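Local coordinates for Cys-Gly metallodipeptidase DUG1 (Saccharomyces cerevisiae, PDB 4G1P), which hydrolyses the dipeptide Cys-Gly as a homodimeric M20-family metallopeptidase and is the catalytic component of the complex that degrades glutathione in yeast, at residues A272-E276 with K277-L281; T6-F9 with Q10-S14; I246-M249 with Q250-S254; E356-T359 with S360-K364. All blocks are in the same frame, centred on the assembly; numbering follows the deposited sequence.

Contact 1 of 4, residues A272-E276 with K277-L281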
loop_
_atom_site.group_PDB
_atom_site.type_symbol
_atom_site.label_atom_id
_atom_site.label_comp_id
_atom_site.label_asym_id
_atom_site.label_seq_id
_atom_site.Cartn_x
_atom_site.Cartn_y
_atom_site.Cartn_z
ATOM N N ALA A 272 2.605 -6.268 -34.864
ATOM C CA ALA A 272 3.192 -6.211 -36.200
ATOM C C ALA A 272 4.390 -7.153 -36.315
ATOM O O ALA A 272 5.183 -7.279 -35.384
ATOM C CB ALA A 272 3.590 -4.782 -36.547
ATOM N N PRO A 273 4.508 -7.842 -37.455
ATOM C CA PRO A 273 5.593 -8.813 -37.646
ATOM C C PRO A 273 6.951 -8.155 -37.870
ATOM O O PRO A 273 7.049 -7.005 -38.313
ATOM C CB PRO A 273 5.163 -9.568 -38.899
ATOM C CG PRO A 273 4.291 -8.599 -39.630
ATOM C CD PRO A 273 3.560 -7.838 -38.581
ATOM N N LEU A 274 7.998 -8.910 -37.576
ATOM C CA LEU A 274 9.345 -8.396 -37.620
ATOM C C LEU A 274 9.874 -8.351 -39.050
ATOM O O LEU A 274 10.025 -9.392 -39.681
ATOM C CB LEU A 274 10.235 -9.285 -36.764
ATOM C CG LEU A 274 11.684 -8.853 -36.603
ATOM C CD1 LEU A 274 11.758 -7.495 -35.927
ATOM C CD2 LEU A 274 12.439 -9.894 -35.803
ATOM N N THR A 275 10.170 -7.152 -39.552
ATOM C CA THR A 275 10.643 -6.983 -40.935
ATOM C C THR A 275 12.160 -6.910 -41.068
ATOM O O THR A 275 12.865 -6.609 -40.112
ATOM C CB THR A 275 10.093 -5.697 -41.593
ATOM O OG1 THR A 275 10.624 -4.547 -40.921
ATOM C CG2 THR A 275 8.588 -5.659 -41.571
ATOM N N GLU A 276 12.647 -7.156 -42.280
ATOM C CA GLU A 276 14.069 -7.062 -42.575
ATOM C C GLU A 276 14.560 -5.618 -42.526
ATOM O O GLU A 276 15.684 -5.347 -42.068
ATOM C CB GLU A 276 14.370 -7.702 -43.922
ATOM C CG GLU A 276 14.427 -9.215 -43.847
ATOM C CD GLU A 276 15.713 -9.727 -43.213
ATOM O OE1 GLU A 276 16.761 -9.070 -43.380
ATOM O OE2 GLU A 276 15.681 -10.784 -42.546
ATOM N N LYS A 277 13.711 -4.696 -42.982
ATOM C CA LYS A 277 13.991 -3.275 -42.841
ATOM C C LYS A 277 14.238 -2.893 -41.386
ATOM O O LYS A 277 15.287 -2.345 -41.039
ATOM C CB LYS A 277 12.837 -2.443 -43.364
ATOM C CG LYS A 277 12.987 -0.973 -43.020
ATOM C CD LYS A 277 12.839 -0.092 -44.250
ATOM C CE LYS A 277 11.570 -0.428 -45.026
ATOM N NZ LYS A 277 11.338 0.536 -46.138
ATOM N N GLU A 278 13.259 -3.185 -40.536
ATOM C CA GLU A 278 13.351 -2.853 -39.123
ATOM C C GLU A 278 14.501 -3.611 -38.493
ATOM O O GLU A 278 15.187 -3.098 -37.617
ATOM C CB GLU A 278 12.021 -3.154 -38.420
ATOM C CG GLU A 278 12.155 -3.751 -37.046
ATOM C CD GLU A 278 10.825 -4.186 -36.455
ATOM O OE1 GLU A 278 9.816 -4.238 -37.196
ATOM O OE2 GLU A 278 10.794 -4.472 -35.239
ATOM N N LYS A 279 14.736 -4.825 -38.970
ATOM C CA LYS A 279 15.827 -5.637 -38.441
ATOM C C LYS A 279 17.199 -5.045 -38.766
ATOM O O LYS A 279 18.153 -5.235 -38.008
ATOM C CB LYS A 279 15.739 -7.067 -38.967
ATOM C CG LYS A 279 16.474 -8.081 -38.132
ATOM C CD LYS A 279 16.202 -9.489 -38.646
ATOM C CE LYS A 279 14.710 -9.715 -38.896
ATOM N NZ LYS A 279 14.423 -11.057 -39.503
ATOM N N ALA A 280 17.296 -4.336 -39.890
ATOM C CA ALA A 280 18.549 -3.690 -40.272
ATOM C C ALA A 280 19.017 -2.729 -39.195
ATOM O O ALA A 280 20.153 -2.808 -38.723
ATOM C CB ALA A 280 18.389 -2.950 -41.587
ATOM N N LEU A 281 18.123 -1.828 -38.800
ATOM C CA LEU A 281 18.430 -0.815 -37.795
ATOM C C LEU A 281 18.857 -1.378 -36.437
ATOM O O LEU A 281 19.504 -0.674 -35.661
ATOM C CB LEU A 281 17.245 0.127 -37.616
ATOM C CG LEU A 281 16.806 0.849 -38.886
ATOM C CD1 LEU A 281 15.335 1.185 -38.811
ATOM C CD2 LEU A 281 17.619 2.110 -39.086
HETATM O O HOH W 1 12.128 -11.893 -39.561
#
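Thr275 and Glu278 meet at about a right angle where the chain turns into helix 276-281. The hydroxyl of Thr275 lies between its own backbone N and carbonyl carbon (chi1 66°), and from there Thr275 OG1 accepts the backbone N of Glu278 at 3.0 Å in a nearly straight bond of 161°. The same oxygen, Thr275 OG1, rests against the root of the Glu278 side chain, 3.2 Å from Glu278 CB. Lys279 N, the next amide along, donates to Thr275 O at 2.8 Å.

Leu274 also stands roughly perpendicular to two neighbours. Its CD1 abuts the carboxylate of Glu278, whereas Leu274 CD2 lies against Lys279 CE at 3.8 Å. That carboxylate is engaged beyond the segments, in a salt bridge with Arg315 and a hydrogen bond with the hydroxyl of Tyr282. Glu276 and Lys279 slant across each other. The glutamate bends at chi2 and the lysine at chi3, which brings Glu276 OE2 to 3.3 Å from Lys279 NZ, a salt bridge whose hydrogen bond is weak. Thr275 OG1 accepting the Glu278 amide is a classical N-cap; the Glu276-Lys279 pair is a separate i to i+3 salt bridge on the first turn of this surface helix.

Contact 2 of 4, residues T6-F9 with Q10-S14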
loop_
_atom_site.group_PDB
_atom_site.type_symbol
_atom_site.label_atom_id
_atom_site.label_comp_id
_atom_site.label_asym_id
_atom_site.label_seq_id
_atom_site.Cartn_x
_atom_site.Cartn_y
_atom_site.Cartn_z
ATOM N N THR A 6 31.332 27.236 -31.337
ATOM C CA THR A 6 32.360 27.223 -30.305
ATOM C C THR A 6 32.135 28.355 -29.312
ATOM O O THR A 6 32.427 28.219 -28.129
ATOM C CB THR A 6 33.770 27.349 -30.908
ATOM O OG1 THR A 6 33.923 28.640 -31.505
ATOM C CG2 THR A 6 33.995 26.282 -31.962
ATOM N N SER A 7 31.611 29.472 -29.804
ATOM C CA SER A 7 31.260 30.593 -28.946
ATOM C C SER A 7 30.149 30.159 -28.003
ATOM O O SER A 7 30.244 30.330 -26.791
ATOM C CB SER A 7 30.791 31.778 -29.787
ATOM O OG SER A 7 31.833 32.713 -29.984
ATOM N N VAL A 8 29.097 29.593 -28.582
ATOM C CA VAL A 8 27.970 29.064 -27.821
ATOM C C VAL A 8 28.403 27.939 -26.870
ATOM O O VAL A 8 28.013 27.922 -25.708
ATOM C CB VAL A 8 26.818 28.595 -28.755
ATOM C CG1 VAL A 8 25.593 28.188 -27.946
ATOM C CG2 VAL A 8 26.427 29.699 -29.699
ATOM N N PHE A 9 29.228 27.020 -27.355
ATOM C CA PHE A 9 29.731 25.950 -26.501
ATOM C C PHE A 9 30.523 26.481 -25.301
ATOM O O PHE A 9 30.463 25.919 -24.205
ATOM C CB PHE A 9 30.599 24.979 -27.298
ATOM C CG PHE A 9 29.824 24.073 -28.190
ATOM C CD1 PHE A 9 28.452 24.230 -28.344
ATOM C CD2 PHE A 9 30.451 23.046 -28.852
ATOM C CE1 PHE A 9 27.723 23.390 -29.170
ATOM C CE2 PHE A 9 29.729 22.197 -29.666
ATOM C CZ PHE A 9 28.363 22.371 -29.829
ATOM N N GLN A 10 31.263 27.563 -25.513
ATOM C CA GLN A 10 32.052 28.165 -24.456
ATOM C C GLN A 10 31.172 28.847 -23.413
ATOM O O GLN A 10 31.447 28.800 -22.204
ATOM C CB GLN A 10 33.025 29.172 -25.040
ATOM C CG GLN A 10 34.223 28.547 -25.697
ATOM C CD GLN A 10 35.103 29.590 -26.358
ATOM O OE1 GLN A 10 34.886 30.793 -26.176
ATOM N NE2 GLN A 10 36.108 29.140 -27.118
ATOM N N LYS A 11 30.119 29.497 -23.881
ATOM C CA LYS A 11 29.246 30.186 -22.955
ATOM C C LYS A 11 28.466 29.173 -22.138
ATOM O O LYS A 11 28.095 29.440 -21.005
ATOM C CB LYS A 11 28.317 31.144 -23.689
ATOM C CG LYS A 11 28.955 32.499 -23.937
ATOM C CD LYS A 11 29.552 33.065 -22.657
ATOM C CE LYS A 11 30.531 34.203 -22.938
ATOM N NZ LYS A 11 30.848 34.980 -21.700
ATOM N N ILE A 12 28.231 28.001 -22.718
ATOM C CA ILE A 12 27.500 26.956 -22.024
ATOM C C ILE A 12 28.313 26.472 -20.826
ATOM O O ILE A 12 27.767 26.208 -19.756
ATOM C CB ILE A 12 27.160 25.793 -22.960
ATOM C CG1 ILE A 12 26.011 26.189 -23.886
ATOM C CG2 ILE A 12 26.793 24.558 -22.163
ATOM C CD1 ILE A 12 25.638 25.130 -24.908
ATOM N N ASP A 13 29.626 26.383 -21.012
ATOM C CA ASP A 13 30.528 26.062 -19.920
ATOM C C ASP A 13 30.561 27.176 -18.869
ATOM O O ASP A 13 30.471 26.908 -17.673
ATOM C CB ASP A 13 31.932 25.791 -20.452
ATOM C CG ASP A 13 32.039 24.460 -21.169
ATOM O OD1 ASP A 13 31.179 23.581 -20.934
ATOM O OD2 ASP A 13 32.998 24.285 -21.953
ATOM N N SER A 14 30.663 28.421 -19.318
ATOM C CA SER A 14 30.819 29.549 -18.407
ATOM C C SER A 14 29.585 29.774 -17.560
ATOM O O SER A 14 29.679 30.272 -16.445
ATOM C CB SER A 14 31.091 30.839 -19.184
ATOM O OG SER A 14 32.208 30.686 -20.033
#
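Thr6 meets Gln10 through its carbonyl: Thr6 O accepts Gln10 N at 2.9 Å, the donor standing well above the carbonyl plane. The glutamine CG lies beside its own backbone N (chi1 -77°), which lays the side chain back over Thr6 O, with Gln10 CG 3.0 Å from that oxygen and the extended amide beyond it. Ser7 continues the pattern through its backbone: Ser7 O takes Lys11 N at 3.0 Å, and the first methylenes of the lysine cover the same oxygen before the chain bends at chi2.

Val8 brings in the buried face. This is an N-terminal amphipathic helix, and Val8 and Ile12 form its apolar stripe, wedged between helices 135-154 and 458-477. Val8 CG1 meets Ile12 CD1 at 4.3 Å; Ile12 CG1 lies close to Val8 O, which also accepts Ile12 N.

Phe9 follows on the flank: its CB lies beside Gln10 N, and its side chain packs on Lys466 and on Leu408 and Val409 of helix 397-410. Phe9 O holds Asp13 N in a weak 3.3 Å bond, with Asp13 CG 3.7 Å from Phe9 O. The carboxylate of Asp13 itself is taken by Lys466 in a salt bridge.

Contact 3 of 4, residues I246-M249 with Q250-S254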
loop_
_atom_site.group_PDB
_atom_site.type_symbol
_atom_site.label_atom_id
_atom_site.label_comp_id
_atom_site.label_asym_id
_atom_site.label_seq_id
_atom_site.Cartn_x
_atom_site.Cartn_y
_atom_site.Cartn_z
ATOM N N ILE A 246 -8.336 -12.478 -2.355
ATOM C CA ILE A 246 -8.066 -13.828 -2.824
ATOM C C ILE A 246 -8.415 -13.952 -4.313
ATOM O O ILE A 246 -7.626 -14.463 -5.116
ATOM C CB ILE A 246 -8.793 -14.864 -1.965
ATOM C CG1 ILE A 246 -8.181 -14.885 -0.564
ATOM C CG2 ILE A 246 -8.702 -16.237 -2.585
ATOM C CD1 ILE A 246 -8.940 -15.742 0.447
ATOM N N ASP A 247 -9.589 -13.459 -4.685
ATOM C CA ASP A 247 -9.952 -13.410 -6.094
ATOM C C ASP A 247 -8.895 -12.643 -6.884
ATOM O O ASP A 247 -8.438 -13.097 -7.943
ATOM C CB ASP A 247 -11.323 -12.760 -6.273
ATOM C CG ASP A 247 -12.412 -13.481 -5.491
ATOM O OD1 ASP A 247 -12.178 -14.649 -5.123
ATOM O OD2 ASP A 247 -13.486 -12.883 -5.247
ATOM N N LEU A 248 -8.487 -11.501 -6.339
ATOM C CA LEU A 248 -7.575 -10.590 -7.022
ATOM C C LEU A 248 -6.214 -11.201 -7.332
ATOM O O LEU A 248 -5.648 -10.929 -8.385
ATOM C CB LEU A 248 -7.398 -9.295 -6.230
ATOM C CG LEU A 248 -6.569 -8.249 -6.982
ATOM C CD1 LEU A 248 -7.373 -7.718 -8.158
ATOM C CD2 LEU A 248 -6.051 -7.115 -6.080
ATOM N N MET A 249 -5.684 -12.020 -6.431
ATOM C CA MET A 249 -4.425 -12.694 -6.715
ATOM C C MET A 249 -4.584 -13.626 -7.905
ATOM O O MET A 249 -3.667 -13.808 -8.707
ATOM C CB MET A 249 -3.926 -13.466 -5.500
ATOM C CG MET A 249 -3.718 -12.586 -4.275
ATOM S SD MET A 249 -2.515 -11.253 -4.500
ATOM C CE MET A 249 -3.517 -9.851 -5.023
ATOM N N GLN A 250 -5.764 -14.208 -8.031
ATOM C CA GLN A 250 -6.015 -15.099 -9.138
ATOM C C GLN A 250 -6.191 -14.344 -10.458
ATOM O O GLN A 250 -5.606 -14.713 -11.467
ATOM C CB GLN A 250 -7.185 -16.030 -8.810
ATOM C CG GLN A 250 -6.709 -17.237 -8.016
ATOM C CD GLN A 250 -7.753 -17.816 -7.085
ATOM O OE1 GLN A 250 -8.929 -17.453 -7.133
ATOM N NE2 GLN A 250 -7.321 -18.733 -6.220
ATOM N N VAL A 251 -6.971 -13.274 -10.447
ATOM C CA VAL A 251 -7.191 -12.521 -11.668
ATOM C C VAL A 251 -5.890 -11.888 -12.145
ATOM O O VAL A 251 -5.510 -12.018 -13.308
ATOM C CB VAL A 251 -8.287 -11.455 -11.487
ATOM C CG1 VAL A 251 -8.297 -10.497 -12.658
ATOM C CG2 VAL A 251 -9.649 -12.120 -11.352
ATOM N N LEU A 252 -5.202 -11.224 -11.229
ATOM C CA LEU A 252 -3.952 -10.544 -11.533
ATOM C C LEU A 252 -2.897 -11.542 -11.961
ATOM O O LEU A 252 -2.083 -11.267 -12.835
ATOM C CB LEU A 252 -3.457 -9.800 -10.297
ATOM C CG LEU A 252 -3.385 -8.279 -10.327
ATOM C CD1 LEU A 252 -4.328 -7.698 -11.374
ATOM C CD2 LEU A 252 -3.682 -7.729 -8.942
ATOM N N GLY A 253 -2.924 -12.715 -11.338
ATOM C CA GLY A 253 -1.915 -13.726 -11.578
ATOM C C GLY A 253 -2.133 -14.473 -12.878
ATOM O O GLY A 253 -1.438 -15.438 -13.165
ATOM N N SER A 254 -3.088 -14.017 -13.675
ATOM C CA SER A 254 -3.455 -14.717 -14.889
ATOM C C SER A 254 -3.128 -13.857 -16.091
ATOM O O SER A 254 -3.478 -14.204 -17.220
ATOM C CB SER A 254 -4.952 -15.016 -14.891
ATOM O OG SER A 254 -5.691 -13.842 -15.197
#
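Leu252 comes back onto Leu248 from one helical turn further on, and the two side chains slant across each other. At its root, Leu252 CB lies against the carbonyl oxygen of Leu248, and Leu248 O also accepts Leu252 N at 2.9 Å. Leu252 CG is further off, 4.0 Å from Leu248 O. At the tip, the CD2 methyl does the packing. Leu252 CD2 lies 3.5 Å from Leu248 CG and 3.8 Å from both Leu248 CD1 and Leu248 CD2, so it sits over the fork rather than against one branch. Leu248 presents this fork because its CG is anti to its backbone N (chi1 -174°). Met249 CE reaches Leu252 CD2 more loosely, at 4.5 Å.

The helix ends at this point. Gly253 N gives a last i to i+4 bond of 2.9 Å to Met249 O, arriving 44° out of the carbonyl plane, and Gly253 is the first residue to leave helical geometry. Val251 O is then held by both N and OG of Ser254, whose hydroxyl is also bonded to His365.

Helix 244-252 lies on the sheet of the M20 lid domain, Leu248 over strands 210-226 and 340-349 and Leu252 over Phe345. Val251 faces helix 355-371 alongside, and Asp247 is bonded to Ser375 and Asn377. The helix also takes part in the dimer: Met249 and Leu252 pack on Met249 of the second subunit, and Asp247 bonds Ser258 of that subunit.

Contact 4 of 4, residues E356-T359 with S360-K364; sequences EKLT and SLVQK
The carbonyl oxygens of Glu356 to Thr359 accept the amides of Ser360 to Gln363 in four regular i to i+4 hydrogen bonds in the N-terminal half of helix 355-371, Leu361 N standing 2.8 Å from Lys357 O. Lys357 and Leu361 share one flank. The lysine crosses the leucine at a slant, extended through chi3; the bend at chi4 (-100°) places Lys357 NZ, 3.9 Å from Leu361 CD1, while Lys357 CG is 4.1 Å from the same methyl. Leu361 CG in turn lies 3.2 Å from Lys357 O. Ile264 and Met270 cover this leucine from outside the helix.

Leu358 and Val362 make the inward stripe, where the two chains meet at an oblique angle through Leu358 CD1 and Val362 CG2, 4.1 Å apart. On the other flank Thr359 and Gln363 lie side by side and point the same way. Thr359 CG2 is anti to the backbone N (chi1 of OG1 -72°) and lies 3.9 Å from Gln363 NE2, a carbon-to-amide contact. Their polar ends have partners on the sheet: Thr359 OG1 bonds Tyr221 OH, and Gln363 NE2 makes a weak bond to Thr381 O.

Leu358 and Val362 settle on strands 210-226 and 340-349, with Tyr221 and Ile347 beneath both residues. This is the amphipathic helix-on-sheet layer of the alpha/beta lid domain of M20 peptidases.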
loop_
_atom_site.group_PDB
_atom_site.type_symbol
_atom_site.label_atom_id
_atom_site.label_comp_id
_atom_site.label_asym_id
_atom_site.label_seq_id
_atom_site.Cartn_x
_atom_site.Cartn_y
_atom_site.Cartn_z
ATOM N N GLU A 356 -8.328 0.679 -28.116
ATOM C CA GLU A 356 -9.680 0.158 -27.925
ATOM C C GLU A 356 -9.743 -1.365 -27.834
ATOM O O GLU A 356 -10.187 -1.917 -26.825
ATOM C CB GLU A 356 -10.558 0.602 -29.085
ATOM C CG GLU A 356 -11.889 1.184 -28.678
ATOM C CD GLU A 356 -11.784 2.649 -28.330
ATOM O OE1 GLU A 356 -10.640 3.151 -28.272
ATOM O OE2 GLU A 356 -12.839 3.297 -28.127
ATOM N N LYS A 357 -9.306 -2.042 -28.893
ATOM C CA LYS A 357 -9.340 -3.502 -28.915
ATOM C C LYS A 357 -8.575 -4.124 -27.742
ATOM O O LYS A 357 -9.007 -5.121 -27.164
ATOM C CB LYS A 357 -8.822 -4.058 -30.249
ATOM C CG LYS A 357 -9.048 -5.574 -30.389
ATOM C CD LYS A 357 -8.671 -6.104 -31.779
ATOM C CE LYS A 357 -8.827 -7.635 -31.886
ATOM N NZ LYS A 357 -7.530 -8.394 -31.750
ATOM N N LEU A 358 -7.440 -3.529 -27.399
ATOM C CA LEU A 358 -6.616 -4.045 -26.325
ATOM C C LEU A 358 -7.406 -4.002 -25.029
ATOM O O LEU A 358 -7.413 -4.959 -24.256
ATOM C CB LEU A 358 -5.342 -3.221 -26.185
ATOM C CG LEU A 358 -4.480 -3.623 -24.996
ATOM C CD1 LEU A 358 -4.108 -5.062 -25.090
ATOM C CD2 LEU A 358 -3.250 -2.790 -24.931
ATOM N N THR A 359 -8.082 -2.883 -24.810
ATOM C CA THR A 359 -8.900 -2.705 -23.628
ATOM C C THR A 359 -10.040 -3.719 -23.559
ATOM O O THR A 359 -10.338 -4.268 -22.490
ATOM C CB THR A 359 -9.444 -1.283 -23.578
ATOM O OG1 THR A 359 -8.369 -0.400 -23.256
ATOM C CG2 THR A 359 -10.543 -1.145 -22.532
ATOM N N SER A 360 -10.671 -3.978 -24.698
ATOM C CA SER A 360 -11.707 -4.989 -24.744
ATOM C C SER A 360 -11.115 -6.335 -24.401
ATOM O O SER A 360 -11.686 -7.087 -23.608
ATOM C CB SER A 360 -12.352 -5.048 -26.119
ATOM O OG SER A 360 -13.138 -3.894 -26.339
ATOM N N LEU A 361 -9.964 -6.640 -24.988
ATOM C CA LEU A 361 -9.360 -7.944 -24.761
ATOM C C LEU A 361 -9.036 -8.110 -23.289
ATOM O O LEU A 361 -9.196 -9.191 -22.733
ATOM C CB LEU A 361 -8.100 -8.109 -25.595
ATOM C CG LEU A 361 -8.338 -8.221 -27.098
ATOM C CD1 LEU A 361 -7.013 -8.050 -27.862
ATOM C CD2 LEU A 361 -9.027 -9.550 -27.446
ATOM N N VAL A 362 -8.589 -7.018 -22.672
ATOM C CA VAL A 362 -8.167 -7.023 -21.284
ATOM C C VAL A 362 -9.372 -7.241 -20.371
ATOM O O VAL A 362 -9.320 -8.047 -19.448
ATOM C CB VAL A 362 -7.432 -5.723 -20.928
ATOM C CG1 VAL A 362 -7.357 -5.541 -19.423
ATOM C CG2 VAL A 362 -6.034 -5.729 -21.530
ATOM N N GLN A 363 -10.458 -6.535 -20.653
ATOM C CA GLN A 363 -11.705 -6.707 -19.931
ATOM C C GLN A 363 -12.287 -8.107 -20.104
ATOM O O GLN A 363 -12.711 -8.754 -19.135
ATOM C CB GLN A 363 -12.714 -5.674 -20.408
ATOM C CG GLN A 363 -12.470 -4.296 -19.856
ATOM C CD GLN A 363 -13.274 -3.244 -20.572
ATOM O OE1 GLN A 363 -13.810 -3.494 -21.649
ATOM N NE2 GLN A 363 -13.371 -2.059 -19.980
ATOM N N LYS A 364 -12.319 -8.564 -21.346
ATOM C CA LYS A 364 -12.811 -9.901 -21.638
ATOM C C LYS A 364 -12.052 -10.939 -20.818
ATOM O O LYS A 364 -12.654 -11.822 -20.217
ATOM C CB LYS A 364 -12.724 -10.189 -23.142
ATOM C CG LYS A 364 -13.059 -11.618 -23.561
ATOM C CD LYS A 364 -13.226 -11.720 -25.085
ATOM C CE LYS A 364 -12.917 -13.127 -25.612
ATOM N NZ LYS A 364 -14.127 -13.958 -25.908
#

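Overall arrangement
All four contacts are local, between residues within about one helical turn of each other, but they differ in burial. Contact 3 is buried, contacts 2 and 4 are partly buried, and contact 1 lies on the surface. Contacts 3 and 4, with centres about 18 Å apart, belong to neighbouring helices on the same lid sheet, both resting on strands 210-226 and 340-349; contact 3 alone also reaches the second subunit. Contact 2, about 57 Å from contact 3 between centres, lies across the chain's centre and packs against helices instead of strands. Charge and capping mark contact 1, whereas leucine, methionine, valine and isoleucine contacts dominate the inward faces of the others.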